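PDB 4NAV: 3-deoxy-D-manno-octulosonate 8-phosphate phosphatase KdsC from Xanthomonas campestris pv. campestris, which probably hydrolyses 3-deoxy-D-manno-octulosonate 8-phosphate to KDO and inorganic phosphate, a magnesium-dependent step of lipopolysaccharide biosynthesis. Local coordinates for residues A62-A67 with D164-A169; L97-L102 with L108-V113; L114-D119 with E156-E161; P121-L126 with A143-W148. All blocks are in the same frame, centred on the assembly; numbering follows the deposited sequence.

Interaction 1. Residues A62-A67 with D164-A169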
# COMPACT_ATOMS: atom_id res chain seq x y z
N ALA A 62 8.05 28.59 8.63
CA ALA A 62 8.87 29.54 7.92
C ALA A 62 8.06 30.68 7.30
O ALA A 62 8.55 31.43 6.45
CB ALA A 62 9.63 28.84 6.85
N GLY A 63 6.85 30.86 7.78
CA GLY A 63 6.10 32.07 7.46
C GLY A 63 5.46 32.05 6.11
O GLY A 63 5.02 33.09 5.62
N ILE A 64 5.37 30.86 5.55
CA ILE A 64 4.73 30.67 4.28
C ILE A 64 3.34 30.19 4.57
O ILE A 64 3.20 29.24 5.29
CB ILE A 64 5.49 29.64 3.44
CG1 ILE A 64 6.91 30.12 3.21
CG2 ILE A 64 4.81 29.41 2.10
CD1 ILE A 64 7.83 29.08 2.62
N HIS A 65 2.34 30.80 3.96
CA HIS A 65 0.97 30.34 4.09
C HIS A 65 0.70 29.05 3.29
O HIS A 65 1.08 28.92 2.13
CB HIS A 65 -0.00 31.43 3.68
CG HIS A 65 0.11 32.68 4.51
ND1 HIS A 65 0.68 33.85 4.03
CD2 HIS A 65 -0.24 32.93 5.79
CE1 HIS A 65 0.66 34.76 4.98
NE2 HIS A 65 0.11 34.23 6.06
N VAL A 66 0.08 28.07 3.94
CA VAL A 66 -0.22 26.80 3.29
C VAL A 66 -1.72 26.55 3.20
O VAL A 66 -2.46 26.78 4.15
CB VAL A 66 0.44 25.65 4.04
CG1 VAL A 66 0.09 24.33 3.38
CG2 VAL A 66 1.96 25.87 4.05
N ALA A 67 -2.17 26.11 2.04
CA ALA A 67 -3.58 25.88 1.82
C ALA A 67 -3.79 24.57 1.11
O ALA A 67 -3.02 24.21 0.22
CB ALA A 67 -4.15 27.00 0.99
N ASP A 164 10.89 20.81 0.95
CA ASP A 164 12.34 20.90 1.12
C ASP A 164 13.00 21.86 0.14
O ASP A 164 13.83 22.69 0.53
CB ASP A 164 12.95 19.53 0.99
CG ASP A 164 12.55 18.59 2.11
OD1 ASP A 164 12.05 19.05 3.16
OD2 ASP A 164 12.79 17.37 1.96
N VAL A 165 12.54 21.86 -1.11
CA VAL A 165 13.07 22.78 -2.11
C VAL A 165 12.83 24.23 -1.72
O VAL A 165 13.75 25.07 -1.71
CB VAL A 165 12.43 22.51 -3.48
CG1 VAL A 165 12.62 23.70 -4.41
CG2 VAL A 165 13.00 21.22 -4.07
N VAL A 166 11.57 24.51 -1.35
CA VAL A 166 11.17 25.86 -1.04
C VAL A 166 11.94 26.38 0.17
O VAL A 166 12.56 27.45 0.13
CB VAL A 166 9.67 25.92 -0.81
CG1 VAL A 166 9.25 27.30 -0.28
CG2 VAL A 166 8.94 25.67 -2.11
N LEU A 167 11.93 25.58 1.23
CA LEU A 167 12.69 25.90 2.42
C LEU A 167 14.19 26.10 2.09
O LEU A 167 14.79 27.10 2.50
CB LEU A 167 12.50 24.81 3.44
CG LEU A 167 11.07 24.72 4.00
CD1 LEU A 167 10.87 23.45 4.81
CD2 LEU A 167 10.79 25.93 4.88
N ALA A 168 14.78 25.22 1.26
CA ALA A 168 16.18 25.39 0.92
C ALA A 168 16.40 26.71 0.15
O ALA A 168 17.35 27.43 0.41
CB ALA A 168 16.66 24.22 0.07
N ALA A 169 15.50 27.03 -0.78
CA ALA A 169 15.64 28.22 -1.58
C ALA A 169 15.50 29.46 -0.73
O ALA A 169 15.97 30.53 -1.11
CB ALA A 169 14.62 28.25 -2.71

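Interaction 2. Residues L97-L102 with L108-V113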
# COMPACT_ATOMS: atom_id res chain seq x y z
N LEU A 97 -9.81 30.30 -9.35
CA LEU A 97 -10.57 31.34 -8.63
C LEU A 97 -10.30 31.25 -7.14
O LEU A 97 -10.13 32.27 -6.49
CB LEU A 97 -12.06 31.26 -8.94
N ALA A 98 -10.21 30.03 -6.60
CA ALA A 98 -9.90 29.87 -5.18
C ALA A 98 -8.54 30.47 -4.87
O ALA A 98 -8.40 31.27 -3.95
CB ALA A 98 -9.94 28.41 -4.80
N VAL A 99 -7.53 30.08 -5.64
CA VAL A 99 -6.19 30.61 -5.48
C VAL A 99 -6.17 32.14 -5.60
O VAL A 99 -5.60 32.83 -4.74
CB VAL A 99 -5.21 29.99 -6.51
CG1 VAL A 99 -3.91 30.76 -6.56
CG2 VAL A 99 -4.92 28.54 -6.17
N LEU A 100 -6.80 32.66 -6.65
CA LEU A 100 -6.90 34.10 -6.86
C LEU A 100 -7.51 34.78 -5.63
O LEU A 100 -7.14 35.87 -5.28
CB LEU A 100 -7.78 34.37 -8.09
CG LEU A 100 -7.38 35.18 -9.32
CD1 LEU A 100 -5.95 34.92 -9.74
CD2 LEU A 100 -8.34 34.86 -10.47
N ALA A 101 -8.46 34.12 -4.98
CA ALA A 101 -9.11 34.70 -3.80
C ALA A 101 -8.12 34.79 -2.67
O ALA A 101 -8.07 35.80 -1.96
CB ALA A 101 -10.31 33.86 -3.39
N LEU A 102 -7.34 33.74 -2.51
CA LEU A 102 -6.29 33.69 -1.48
C LEU A 102 -5.14 34.70 -1.70
O LEU A 102 -4.55 35.18 -0.74
CB LEU A 102 -5.70 32.29 -1.40
CG LEU A 102 -6.40 31.31 -0.46
CD1 LEU A 102 -7.80 31.06 -0.97
CD2 LEU A 102 -5.69 29.98 -0.32
N LEU A 108 -1.05 39.17 -2.14
CA LEU A 108 -0.02 38.54 -2.96
C LEU A 108 -0.34 38.58 -4.45
O LEU A 108 -1.48 38.80 -4.83
CB LEU A 108 0.16 37.09 -2.54
CG LEU A 108 0.54 36.92 -1.07
CD1 LEU A 108 0.61 35.45 -0.73
CD2 LEU A 108 1.86 37.60 -0.75
N SER A 109 0.69 38.39 -5.27
CA SER A 109 0.52 38.16 -6.71
C SER A 109 0.44 36.67 -6.98
O SER A 109 0.87 35.89 -6.14
CB SER A 109 1.72 38.67 -7.50
OG SER A 109 1.49 39.98 -7.93
N LEU A 110 -0.02 36.30 -8.18
CA LEU A 110 0.11 34.91 -8.63
C LEU A 110 1.56 34.46 -8.76
O LEU A 110 1.86 33.26 -8.54
CB LEU A 110 -0.57 34.71 -9.98
CG LEU A 110 -2.10 34.74 -9.93
CD1 LEU A 110 -2.68 34.68 -11.36
CD2 LEU A 110 -2.65 33.62 -9.04
N ASP A 111 2.47 35.39 -9.04
CA ASP A 111 3.86 34.99 -9.18
C ASP A 111 4.50 34.63 -7.84
O ASP A 111 5.64 34.20 -7.81
CB ASP A 111 4.67 36.02 -9.98
CG ASP A 111 5.13 37.20 -9.15
OD1 ASP A 111 4.40 37.71 -8.28
OD2 ASP A 111 6.25 37.67 -9.41
N GLN A 112 3.78 34.80 -6.75
CA GLN A 112 4.28 34.44 -5.43
C GLN A 112 3.61 33.16 -4.90
O GLN A 112 3.68 32.86 -3.72
CB GLN A 112 4.03 35.58 -4.45
CG GLN A 112 4.68 36.89 -4.83
CD GLN A 112 4.22 38.04 -3.93
OE1 GLN A 112 3.09 38.55 -4.09
NE2 GLN A 112 5.08 38.48 -3.04
N VAL A 113 2.97 32.41 -5.79
CA VAL A 113 2.18 31.26 -5.41
C VAL A 113 2.74 29.98 -6.03
O VAL A 113 3.14 29.96 -7.19
CB VAL A 113 0.74 31.42 -5.90
CG1 VAL A 113 -0.12 30.26 -5.42
CG2 VAL A 113 0.17 32.74 -5.43

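Interaction 3. Residues L114-D119 with E156-E161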
# COMPACT_ATOMS: atom_id res chain seq x y z
N LEU A 114 2.75 28.93 -5.23
CA LEU A 114 3.11 27.60 -5.66
C LEU A 114 1.87 26.76 -5.62
O LEU A 114 1.09 26.85 -4.66
CB LEU A 114 4.09 26.99 -4.70
CG LEU A 114 4.45 25.52 -4.96
CD1 LEU A 114 5.89 25.30 -4.53
CD2 LEU A 114 3.53 24.52 -4.28
N PHE A 115 1.67 25.91 -6.63
CA PHE A 115 0.53 25.01 -6.64
C PHE A 115 0.96 23.63 -7.04
O PHE A 115 1.65 23.46 -8.05
CB PHE A 115 -0.56 25.48 -7.60
CG PHE A 115 -1.88 24.80 -7.39
CD1 PHE A 115 -2.91 25.46 -6.71
CD2 PHE A 115 -2.09 23.53 -7.83
CE1 PHE A 115 -4.12 24.85 -6.50
CE2 PHE A 115 -3.30 22.91 -7.60
CZ PHE A 115 -4.32 23.57 -6.94
N MET A 116 0.56 22.64 -6.27
CA MET A 116 0.90 21.27 -6.58
C MET A 116 -0.37 20.47 -6.81
O MET A 116 -1.23 20.42 -5.93
CB MET A 116 1.66 20.67 -5.44
CG MET A 116 2.19 19.29 -5.73
SD MET A 116 3.03 18.71 -4.28
CE MET A 116 4.00 17.38 -4.97
N GLY A 117 -0.48 19.85 -7.98
CA GLY A 117 -1.65 19.04 -8.32
C GLY A 117 -1.28 17.89 -9.23
O GLY A 117 -0.17 17.84 -9.72
N ASP A 118 -2.23 16.99 -9.48
CA ASP A 118 -1.93 15.76 -10.24
C ASP A 118 -2.85 15.49 -11.43
O ASP A 118 -2.51 14.63 -12.25
CB ASP A 118 -2.00 14.56 -9.30
CG ASP A 118 -3.40 14.28 -8.80
OD1 ASP A 118 -4.05 15.19 -8.24
OD2 ASP A 118 -3.84 13.11 -8.99
N ASP A 119 -3.98 16.18 -11.54
CA ASP A 119 -5.01 15.87 -12.57
C ASP A 119 -5.78 17.11 -13.05
O ASP A 119 -5.60 18.21 -12.54
CB ASP A 119 -5.98 14.79 -12.03
CG ASP A 119 -6.60 13.93 -13.13
OD1 ASP A 119 -6.27 14.11 -14.33
OD2 ASP A 119 -7.45 13.05 -12.78
N GLU A 156 3.73 9.57 -0.99
CA GLU A 156 5.00 8.91 -0.66
C GLU A 156 6.15 9.94 -0.57
O GLU A 156 7.26 9.68 -0.97
CB GLU A 156 5.29 7.83 -1.71
CG GLU A 156 4.27 6.68 -1.70
CD GLU A 156 4.40 5.70 -2.86
OE1 GLU A 156 5.43 5.73 -3.60
OE2 GLU A 156 3.45 4.88 -3.01
N GLY A 157 5.84 11.12 -0.05
CA GLY A 157 6.81 12.16 0.16
C GLY A 157 6.96 13.21 -0.93
O GLY A 157 7.86 14.05 -0.84
N ALA A 158 6.10 13.20 -1.94
CA ALA A 158 6.21 14.18 -3.00
C ALA A 158 6.05 15.62 -2.47
O ALA A 158 6.77 16.54 -2.87
CB ALA A 158 5.17 13.92 -4.06
N ALA A 159 5.10 15.82 -1.58
CA ALA A 159 4.90 17.14 -1.01
C ALA A 159 6.08 17.57 -0.09
O ALA A 159 6.48 18.73 -0.11
CB ALA A 159 3.58 17.19 -0.25
N ARG A 160 6.64 16.65 0.67
CA ARG A 160 7.81 16.95 1.44
C ARG A 160 8.92 17.37 0.49
O ARG A 160 9.64 18.35 0.75
CB ARG A 160 8.28 15.74 2.25
CG ARG A 160 9.59 15.94 3.01
CD ARG A 160 9.52 17.18 3.89
NE ARG A 160 10.65 17.24 4.83
CZ ARG A 160 10.75 16.51 5.94
NH1 ARG A 160 9.81 15.62 6.28
NH2 ARG A 160 11.81 16.68 6.72
N GLU A 161 9.05 16.66 -0.62
CA GLU A 161 10.09 16.99 -1.58
C GLU A 161 9.97 18.44 -2.04
O GLU A 161 10.98 19.13 -2.23
CB GLU A 161 10.07 16.02 -2.77
CG GLU A 161 11.31 16.12 -3.65
CD GLU A 161 11.21 15.21 -4.86
OE1 GLU A 161 10.68 14.05 -4.75
OE2 GLU A 161 11.64 15.66 -5.95

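Interaction 4. Residues P121-L126 with A143-W148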
# COMPACT_ATOMS: atom_id res chain seq x y z
N PRO A 121 -8.65 18.70 -12.75
CA PRO A 121 -9.22 19.83 -12.00
C PRO A 121 -8.18 20.87 -11.48
O PRO A 121 -8.55 22.00 -11.23
CB PRO A 121 -9.99 19.16 -10.85
CG PRO A 121 -10.13 17.72 -11.27
CD PRO A 121 -8.88 17.43 -12.06
N ASP A 122 -6.91 20.47 -11.36
CA ASP A 122 -5.84 21.36 -10.92
C ASP A 122 -5.27 22.24 -12.05
O ASP A 122 -4.54 23.20 -11.81
CB ASP A 122 -4.70 20.56 -10.31
CG ASP A 122 -5.17 19.59 -9.23
OD1 ASP A 122 -5.78 20.01 -8.23
OD2 ASP A 122 -4.94 18.37 -9.39
N LEU A 123 -5.64 21.94 -13.27
CA LEU A 123 -4.98 22.54 -14.41
C LEU A 123 -5.16 24.06 -14.51
O LEU A 123 -4.23 24.76 -14.87
CB LEU A 123 -5.43 21.85 -15.69
CG LEU A 123 -4.47 21.43 -16.80
CD1 LEU A 123 -4.97 21.73 -18.22
CD2 LEU A 123 -3.11 22.03 -16.55
N PRO A 124 -6.35 24.58 -14.18
CA PRO A 124 -6.53 26.02 -14.27
C PRO A 124 -5.56 26.78 -13.39
O PRO A 124 -4.99 27.79 -13.80
CB PRO A 124 -7.96 26.21 -13.76
CG PRO A 124 -8.67 24.94 -14.12
CD PRO A 124 -7.62 23.89 -13.88
N ALA A 125 -5.34 26.24 -12.21
CA ALA A 125 -4.39 26.79 -11.26
C ALA A 125 -2.95 26.54 -11.70
O ALA A 125 -2.11 27.45 -11.67
CB ALA A 125 -4.63 26.19 -9.89
N LEU A 126 -2.64 25.31 -12.06
CA LEU A 126 -1.29 25.00 -12.48
C LEU A 126 -0.84 25.97 -13.56
O LEU A 126 0.32 26.44 -13.54
CB LEU A 126 -1.18 23.59 -12.97
CG LEU A 126 -1.22 22.57 -11.83
CD1 LEU A 126 -1.58 21.18 -12.32
CD2 LEU A 126 0.13 22.53 -11.12
N ALA A 143 1.41 16.38 -16.27
CA ALA A 143 2.86 16.26 -16.38
C ALA A 143 3.42 17.08 -17.57
O ALA A 143 4.34 17.86 -17.41
CB ALA A 143 3.24 14.79 -16.54
N GLU A 144 2.83 16.88 -18.74
CA GLU A 144 3.19 17.57 -19.98
C GLU A 144 3.15 19.07 -19.89
O GLU A 144 3.76 19.74 -20.72
CB GLU A 144 2.12 17.29 -21.02
CG GLU A 144 2.34 16.16 -21.97
CD GLU A 144 1.23 16.17 -22.99
OE1 GLU A 144 0.13 16.65 -22.67
OE2 GLU A 144 1.44 15.70 -24.10
N ARG A 145 2.32 19.58 -18.98
CA ARG A 145 2.05 21.00 -18.94
C ARG A 145 2.73 21.69 -17.75
O ARG A 145 2.58 22.89 -17.56
CB ARG A 145 0.53 21.24 -18.97
CG ARG A 145 0.00 21.53 -20.38
CD ARG A 145 -1.49 21.29 -20.59
NE ARG A 145 -1.68 19.90 -20.98
CZ ARG A 145 -2.01 19.46 -22.19
NH1 ARG A 145 -2.23 20.27 -23.21
NH2 ARG A 145 -2.11 18.16 -22.37
N VAL A 146 3.51 20.94 -16.98
CA VAL A 146 4.25 21.48 -15.84
C VAL A 146 5.69 21.01 -15.87
O VAL A 146 5.96 19.83 -16.02
CB VAL A 146 3.65 20.96 -14.53
CG1 VAL A 146 4.43 21.50 -13.35
CG2 VAL A 146 2.17 21.33 -14.45
N GLN A 147 6.62 21.92 -15.70
CA GLN A 147 8.03 21.56 -15.85
C GLN A 147 8.59 20.83 -14.63
O GLN A 147 9.28 19.82 -14.78
CB GLN A 147 8.79 22.80 -16.25
CG GLN A 147 7.98 23.46 -17.35
CD GLN A 147 8.77 24.42 -18.20
OE1 GLN A 147 9.60 25.20 -17.68
NE2 GLN A 147 8.52 24.38 -19.52
N TRP A 148 8.21 21.27 -13.44
CA TRP A 148 8.77 20.68 -12.21
C TRP A 148 8.01 19.43 -11.78
O TRP A 148 6.84 19.51 -11.40
CB TRP A 148 8.84 21.73 -11.10
CG TRP A 148 9.39 21.23 -9.82
CD1 TRP A 148 10.12 20.10 -9.61
CD2 TRP A 148 9.29 21.88 -8.56
NE1 TRP A 148 10.45 19.99 -8.27
CE2 TRP A 148 9.95 21.08 -7.62
CE3 TRP A 148 8.68 23.06 -8.14
CZ2 TRP A 148 10.03 21.42 -6.30
CZ3 TRP A 148 8.74 23.39 -6.82
CH2 TRP A 148 9.40 22.57 -5.92

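Interaction 1. Residues A62-A67 with D164-A169
Two methyl-to-methyl contacts join Ala62 and Ile64 to Leu167 and Val166, where the loop entering strand 65-70 meets the last turns of helix 158-169. In one, Ile64 CD1 lies 3.7 Å from Val166 CG1, the two side chains crossing obliquely. Ile64 carries CG1 beside its backbone N (chi1 -60°) and then runs on extended, which sends CD1 across to the helix. In the other, Leu167 reaches over with CD2, placing it 3.7 Å from Ala62 CB. No hydrogen bond links the two segments, and the nearest CA atoms, those of Ala62 and Leu167, stay 7.6 Å apart.

Backbone hydrogen bonding sets the frame on each side. A Schellman motif with Gly63 at positive phi as its C-prime residue ends helix 50-61 through bonds from Ile64 N to Leu59 O and Gly63 N to Glu60 O, and the chain then leads into strand 65-70. In helix 158-169, Ala168 N bonds Asp164 O at 2.8 Å.

Leu59 of helix 50-61 touches both Ile64 and Val166, completing a three-way apolar junction. Leu167 also rests on Ile176 of helix 173-180, while beyond Ile64 the chain joins the central parallel sheet through His65 and Ala67, both hydrogen-bonded to strand 22-25.

Interaction 2. Residues L97-L102 with L108-V113
This is a purely apolar contact between helix 95-105 and the return loop after it: Val99 and Leu100 meet Leu110 and Val113 within a beta-alpha-beta crossover that leads from strand 87-90 to strand 113-116. Leu110 does most of the touching, its forked end facing the CD1 methyl of Leu100 with both branches: CD1 of Leu100 is 3.6 Å from Leu110 CD2 and 3.7 Å from Leu110 CD1. The same Leu110 CD2 also reaches Val99 CG1 at 4.0 Å. Leu110 has CG beside its backbone N and then extends (chi2 174°), which carries the fork to the helix although the backbones remain apart. Deeper in, Val99 CG1 and Val113 CG1 approach to 4.0 Å, the two valines running past each other in opposite directions.

The loop has its own internal brace. Ser109 N donates to Gln112 OE1 at 2.7 Å, nearly straight (173°) and in the carbonyl plane of the amide, across the short 3-10 segment 110-111.

Burial grows from Leu100, on the exposed flank of the helix, to Val99 and Val113. Val113 then touches Leu22 of strand 22-25, and both Leu110 and Val113 also meet Cys103, one turn further along helix 95-105.

Interaction 3. Residues L114-D119 with E156-E161
Met116 points a fully extended chain at Ala158 and Ala159: CG is anti to the backbone N (chi1 -173°), chi2 is again trans (-179°), and chi3 of -162° keeps CE moving outward. The thioether thus reaches from the end of strand 113-116 to the first turn of helix 158-169, across backbones whose nearest CA atoms, in Met116 and Ala159, lie 8.0 Å apart. The terminal methyl carries the contact. Met116 CE sits 3.8 Å from Ala158 CB and 3.6 Å from Ala158 O, resting partly on the peptide that links the two alanines. The sulfur lies beside the next residue, with Met116 SD 4.1 Å from Ala159 CA.

Gly157, at the N-cap position with positive phi, turns the chain into this helix, and its carbonyl accepts the first-turn bond from Glu161 N. Around the contact, Met116 also packs on Phe25, Val133 and Val162, which shut the methionine into the interior between sheet and helix. Arg160, whose side chain leaves the helix away from Met116, forms an intersubunit salt bridge through NH1 to OD2 of Asp119 of a neighbouring subunit.

Strand 113-116 runs into Gly117 and Asp118, the latter predicted to bind magnesium together with Asp26, an arrangement consistent with the carboxylate cluster of haloacid dehalogenase enzymes. Because the methyl packs on both the Ala158 methyl and the Ala158-Ala159 peptide, this is a van der Waals contact without a hydrogen bond. The methionine side chain comes within about 6 Å of that of Asp26, so the contact lies close to the predicted metal site.

Interaction 4. Residues P121-L126 with A143-W148
Leu126 sets its CD2 methyl against CG2 of Val146, 4.1 Å away, with the two side chains meeting at about a right angle. In this haloacid dehalogenase-type alpha/beta fold, the pair joins the short helix 123-126, which follows the strand and loop carrying the predicted magnesium ligand Asp118, to the loop between helices 140-143 and 158-169. Leu126 holds CG beside its backbone N (chi1 -74°), and Val146 places CG2 beside its own N, which turns these two methyls toward each other. Both residues also touch Pro132 of strand 131-133, and Leu126 continues onto Phe115 and Ile142, so the contact forms one corner of a larger buried apolar cluster.

Nearer the surface, three residues earlier, Leu123 CD1 approaches the aliphatic part of Arg145, 4.2 Å from its CD. The arginine thus offers methylene to the leucine and keeps its charged end for others: its NE donates to Trp141 O. A type I beta turn from Ala143 to Val146, closed by Val146 N to Ala143 O at 3.2 Å, presents Arg145 and Val146 to the helix.

Just before Leu123, Asp122 OD2 accepts from the backbone N of both Asp118 and Asp119, tying the segment to the predicted metal site, while its OD1 forms a separate salt bridge with Lys95. Within the turn, Arg145 NH2 makes a 2.7 Å salt bridge with Glu144 OE1.

None of the four has a hydrogen bond across its segments, and each is mainly side-chain packing near the central parallel sheet. Interactions 1 and 3 use opposite ends of helix 158-169 and are buried; Val166 and Leu114 touch between them. Interaction 3 is the most central and carries a predicted metal ligand, whereas interaction 1 lies away from that site. Interaction 2 is partly exposed at Leu100, and interaction 4, though buried, admits an arginine at its edge. Phe115 of interaction 3 touches two others: Val99 of interaction 2 and Asp122, Ala125 and Leu126 of interaction 4. Neighbouring subunits border interactions 1, 3 and 4, but none touches the segments of interaction 2.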